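Local coordinates for archaeal flagellar ATP-binding protein FlaH (Methanocaldococcus jannaschii DSM 2661, PDB 4WIA) that probably binds ATP through a KaiC-like P-loop NTPase domain and is thought to serve as an accessory component of the archaellum, the archaeal flagellum, at residues T59-F70 / L90-I99. Sequence-based numbering, arbitrary orientation.
With SO4 (sulfate ion), chain F.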
loop_
_atom_site.group_PDB
_atom_site.type_symbol
_atom_site.label_atom_id
_atom_site.label_comp_id
_atom_site.label_asym_id
_atom_site.label_seq_id
_atom_site.Cartn_x
_atom_site.Cartn_y
_atom_site.Cartn_z
ATOM N N THR A 59 -15.485 -9.690 4.144
ATOM C CA THR A 59 -16.146 -10.945 4.255
ATOM C C THR A 59 -16.710 -11.326 2.899
ATOM O O THR A 59 -17.422 -10.521 2.264
ATOM C CB THR A 59 -17.327 -10.876 5.238
ATOM O OG1 THR A 59 -16.815 -10.663 6.551
ATOM C CG2 THR A 59 -18.141 -12.208 5.257
ATOM N N TYR A 60 -16.437 -12.555 2.459
ATOM C CA TYR A 60 -16.971 -13.019 1.192
ATOM C C TYR A 60 -17.812 -14.261 1.443
ATOM O O TYR A 60 -17.266 -15.283 1.805
ATOM C CB TYR A 60 -15.817 -13.286 0.224
ATOM C CG TYR A 60 -16.199 -13.409 -1.251
ATOM C CD1 TYR A 60 -17.066 -14.376 -1.686
ATOM C CD2 TYR A 60 -15.662 -12.557 -2.194
ATOM C CE1 TYR A 60 -17.436 -14.503 -3.004
ATOM C CE2 TYR A 60 -15.996 -12.678 -3.542
ATOM C CZ TYR A 60 -16.865 -13.634 -3.951
ATOM O OH TYR A 60 -17.235 -13.797 -5.278
ATOM N N VAL A 61 -19.123 -14.178 1.191
ATOM C CA VAL A 61 -20.028 -15.264 1.376
ATOM C C VAL A 61 -20.385 -15.776 -0.012
ATOM O O VAL A 61 -20.986 -15.055 -0.788
ATOM C CB VAL A 61 -21.315 -14.802 2.085
ATOM C CG1 VAL A 61 -22.295 -15.974 2.325
ATOM C CG2 VAL A 61 -20.996 -14.114 3.393
ATOM N N SER A 62 -20.037 -17.028 -0.290
ATOM C CA SER A 62 -20.250 -17.653 -1.574
ATOM C C SER A 62 -21.252 -18.840 -1.462
ATOM O O SER A 62 -21.036 -19.747 -0.694
ATOM C CB SER A 62 -18.927 -18.236 -2.094
ATOM O OG SER A 62 -19.118 -18.945 -3.307
ATOM N N THR A 63 -22.256 -18.853 -2.324
ATOM C CA THR A 63 -23.103 -19.998 -2.520
ATOM C C THR A 63 -22.571 -20.977 -3.538
ATOM O O THR A 63 -23.278 -21.891 -3.910
ATOM C CB THR A 63 -24.481 -19.530 -3.021
ATOM O OG1 THR A 63 -24.341 -18.698 -4.183
ATOM C CG2 THR A 63 -25.151 -18.715 -1.945
ATOM N N GLN A 64 -21.347 -20.777 -4.047
ATOM C CA GLN A 64 -20.845 -21.594 -5.174
ATOM C C GLN A 64 -19.500 -22.296 -4.952
ATOM O O GLN A 64 -19.321 -23.384 -5.438
ATOM C CB GLN A 64 -20.771 -20.728 -6.434
ATOM C CG GLN A 64 -22.129 -20.201 -6.855
ATOM C CD GLN A 64 -22.049 -19.339 -8.093
ATOM O OE1 GLN A 64 -20.987 -19.152 -8.656
ATOM N NE2 GLN A 64 -23.167 -18.747 -8.474
ATOM N N LEU A 65 -18.578 -21.686 -4.223
ATOM C CA LEU A 65 -17.251 -22.202 -4.105
ATOM C C LEU A 65 -16.887 -22.510 -2.665
ATOM O O LEU A 65 -17.056 -21.684 -1.747
ATOM C CB LEU A 65 -16.244 -21.183 -4.665
ATOM C CG LEU A 65 -16.443 -20.719 -6.129
ATOM C CD1 LEU A 65 -15.445 -19.669 -6.507
ATOM C CD2 LEU A 65 -16.316 -21.894 -7.136
ATOM N N THR A 66 -16.294 -23.686 -2.491
ATOM C CA THR A 66 -15.640 -24.046 -1.240
ATOM C C THR A 66 -14.430 -23.163 -1.110
ATOM O O THR A 66 -14.066 -22.452 -2.054
ATOM C CB THR A 66 -15.116 -25.486 -1.236
ATOM O OG1 THR A 66 -14.201 -25.652 -2.322
ATOM C CG2 THR A 66 -16.233 -26.495 -1.351
ATOM N N THR A 67 -13.817 -23.182 0.070
ATOM C CA THR A 67 -12.614 -22.392 0.319
ATOM C C THR A 67 -11.510 -22.761 -0.702
ATOM O O THR A 67 -10.902 -21.922 -1.320
ATOM C CB THR A 67 -12.152 -22.551 1.779
ATOM O OG1 THR A 67 -13.247 -22.187 2.625
ATOM C CG2 THR A 67 -11.007 -21.623 2.127
ATOM N N LEU A 68 -11.309 -24.032 -0.901
ATOM C CA LEU A 68 -10.276 -24.537 -1.775
ATOM C C LEU A 68 -10.478 -23.991 -3.207
ATOM O O LEU A 68 -9.571 -23.380 -3.775
ATOM C CB LEU A 68 -10.335 -26.049 -1.740
ATOM C CG LEU A 68 -9.368 -27.001 -2.383
ATOM C CD1 LEU A 68 -9.807 -27.466 -3.762
ATOM C CD2 LEU A 68 -8.024 -26.322 -2.407
ATOM N N GLU A 69 -11.695 -24.156 -3.738
ATOM C CA GLU A 69 -12.043 -23.674 -5.061
ATOM C C GLU A 69 -11.856 -22.165 -5.150
ATOM O O GLU A 69 -11.372 -21.667 -6.138
ATOM C CB GLU A 69 -13.474 -24.068 -5.438
ATOM C CG GLU A 69 -13.773 -25.562 -5.461
ATOM C CD GLU A 69 -15.290 -25.880 -5.593
ATOM O OE1 GLU A 69 -15.612 -26.663 -6.505
ATOM O OE2 GLU A 69 -16.184 -25.376 -4.815
ATOM N N PHE A 70 -12.203 -21.446 -4.106
ATOM C CA PHE A 70 -12.022 -20.001 -4.067
ATOM C C PHE A 70 -10.518 -19.617 -4.139
ATOM O O PHE A 70 -10.117 -18.718 -4.904
ATOM C CB PHE A 70 -12.668 -19.418 -2.822
ATOM C CG PHE A 70 -12.604 -17.945 -2.743
ATOM C CD1 PHE A 70 -13.436 -17.167 -3.541
ATOM C CD2 PHE A 70 -11.729 -17.297 -1.884
ATOM C CE1 PHE A 70 -13.388 -15.762 -3.482
ATOM C CE2 PHE A 70 -11.677 -15.917 -1.857
ATOM C CZ PHE A 70 -12.480 -15.150 -2.657
ATOM N N LEU A 90 -9.283 -11.452 5.351
ATOM C CA LEU A 90 -10.384 -11.983 4.525
ATOM C C LEU A 90 -11.070 -13.138 5.268
ATOM O O LEU A 90 -10.423 -14.101 5.659
ATOM C CB LEU A 90 -9.842 -12.495 3.187
ATOM C CG LEU A 90 -10.800 -13.279 2.275
ATOM C CD1 LEU A 90 -12.033 -12.449 1.987
ATOM C CD2 LEU A 90 -10.173 -13.749 0.965
ATOM N N LEU A 91 -12.403 -13.034 5.477
ATOM C CA LEU A 91 -13.181 -14.072 6.067
ATOM C C LEU A 91 -14.041 -14.608 4.961
ATOM O O LEU A 91 -14.898 -13.907 4.393
ATOM C CB LEU A 91 -14.078 -13.482 7.174
ATOM C CG LEU A 91 -15.156 -14.331 7.789
ATOM C CD1 LEU A 91 -14.534 -15.538 8.517
ATOM C CD2 LEU A 91 -16.025 -13.502 8.723
ATOM N N TYR A 92 -13.798 -15.867 4.625
ATOM C CA TYR A 92 -14.460 -16.521 3.517
ATOM C C TYR A 92 -15.489 -17.531 4.049
ATOM O O TYR A 92 -15.156 -18.386 4.823
ATOM C CB TYR A 92 -13.428 -17.244 2.618
ATOM C CG TYR A 92 -14.080 -17.816 1.400
ATOM C CD1 TYR A 92 -14.445 -16.999 0.365
ATOM C CD2 TYR A 92 -14.458 -19.147 1.338
ATOM C CE1 TYR A 92 -15.101 -17.503 -0.749
ATOM C CE2 TYR A 92 -15.120 -19.678 0.221
ATOM C CZ TYR A 92 -15.428 -18.825 -0.824
ATOM O OH TYR A 92 -16.085 -19.317 -1.931
ATOM N N ILE A 93 -16.740 -17.426 3.588
ATOM C CA ILE A 93 -17.841 -18.213 4.121
ATOM C C ILE A 93 -18.511 -19.027 3.020
ATOM O O ILE A 93 -19.361 -18.504 2.264
ATOM C CB ILE A 93 -18.893 -17.291 4.707
ATOM C CG1 ILE A 93 -18.250 -16.354 5.743
ATOM C CG2 ILE A 93 -20.044 -18.131 5.339
ATOM C CD1 ILE A 93 -17.749 -17.053 6.993
ATOM N N PRO A 94 -18.131 -20.280 2.893
ATOM C CA PRO A 94 -18.841 -21.112 1.931
ATOM C C PRO A 94 -20.212 -21.564 2.474
ATOM O O PRO A 94 -20.265 -22.157 3.548
ATOM C CB PRO A 94 -17.901 -22.317 1.711
ATOM C CG PRO A 94 -16.893 -22.255 2.808
ATOM C CD PRO A 94 -16.958 -20.929 3.493
ATOM N N VAL A 95 -21.282 -21.334 1.701
ATOM C CA VAL A 95 -22.595 -21.842 2.061
ATOM C C VAL A 95 -22.763 -23.306 1.581
ATOM O O VAL A 95 -23.338 -23.572 0.506
ATOM C CB VAL A 95 -23.680 -20.934 1.481
ATOM C CG1 VAL A 95 -25.064 -21.397 1.967
ATOM C CG2 VAL A 95 -23.421 -19.492 1.906
ATOM N N TYR A 96 -22.239 -24.246 2.358
ATOM C CA TYR A 96 -22.143 -25.679 1.918
ATOM C C TYR A 96 -23.415 -26.292 1.381
ATOM O O TYR A 96 -23.382 -27.023 0.391
ATOM C CB TYR A 96 -21.603 -26.571 3.038
ATOM C CG TYR A 96 -20.224 -26.147 3.483
ATOM C CD1 TYR A 96 -19.134 -26.291 2.623
ATOM C CD2 TYR A 96 -20.012 -25.533 4.740
ATOM C CE1 TYR A 96 -17.863 -25.867 2.990
ATOM C CE2 TYR A 96 -18.742 -25.109 5.121
ATOM C CZ TYR A 96 -17.674 -25.278 4.235
ATOM O OH TYR A 96 -16.409 -24.886 4.595
ATOM N N PRO A 97 -24.545 -26.022 2.040
ATOM C CA PRO A 97 -25.743 -26.703 1.551
ATOM C C PRO A 97 -26.153 -26.279 0.129
ATOM O O PRO A 97 -26.783 -27.084 -0.599
ATOM C CB PRO A 97 -26.829 -26.323 2.581
ATOM C CG PRO A 97 -26.111 -25.792 3.781
ATOM C CD PRO A 97 -24.764 -25.322 3.331
ATOM N N LEU A 98 -25.844 -25.039 -0.257
ATOM C CA LEU A 98 -26.146 -24.617 -1.616
ATOM C C LEU A 98 -25.076 -25.077 -2.577
ATOM O O LEU A 98 -25.392 -25.322 -3.731
ATOM C CB LEU A 98 -26.361 -23.111 -1.740
ATOM C CG LEU A 98 -27.724 -22.704 -1.162
ATOM C CD1 LEU A 98 -27.899 -21.198 -1.156
ATOM C CD2 LEU A 98 -28.905 -23.317 -1.915
ATOM N N ILE A 99 -23.824 -25.134 -2.116
ATOM C CA ILE A 99 -22.677 -25.610 -2.909
ATOM C C ILE A 99 -22.866 -27.097 -3.210
ATOM O O ILE A 99 -22.746 -27.524 -4.329
ATOM C CB ILE A 99 -21.361 -25.420 -2.121
ATOM C CG1 ILE A 99 -20.976 -23.918 -2.042
ATOM C CG2 ILE A 99 -20.248 -26.221 -2.744
ATOM C CD1 ILE A 99 -20.050 -23.562 -0.892
HETATM S S SO4 F . -25.252 -16.908 -10.824
HETATM O O1 SO4 F . -25.572 -16.012 -11.947
HETATM O O2 SO4 F . -24.082 -17.826 -10.988
HETATM O O3 SO4 F . -26.487 -17.737 -10.789
HETATM O O4 SO4 F . -25.019 -16.188 -9.514
#
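Tyr-60 and Tyr-92 are neighbours on parallel strands 59-62 and 90-94, joined by a right-handed beta-alpha-beta crossover of the P-loop NTPase fold. Strand 90-94 is outermost on this side within the chain. Four backbone bonds tie the pair, from Tyr-60 N to Leu-91 O (2.8 Å) through to Val-95 N on Ser-62 O.

From Tyr-92 CB, CG is set anti to the backbone N (chi1 -175°), turning the ring toward helix 67-76. Tyr-92 CD1 sits 3.5 Å from Phe-70 CD2, and CE1 faces the Phe-70 ring. The two rings form an offset stack, centroids 4.1 Å apart and planes at 23°. On the other edge Tyr-92 CD2 meets Thr-67 OG1 at 3.5 Å, and CE2 nears Leu-65 O. Phe-70 CB makes a CH-pi contact over the Tyr-92 face, near CZ. At the tip Tyr-92 OH donates to Leu-65 O (2.6 Å), from above the carbonyl plane. A phenylalanine here would probably leave Leu-65 O without this donor and the loop less firmly tied.

In the same loop Gln-64, probably ATP-binding, donates from NE2 to a sulfate, likely from the crystallisation liquor, that Lys-40 also binds. Ser-62 OG pins this turn, accepting from Gln-64 N and from Leu-65 N at 2.9 Å.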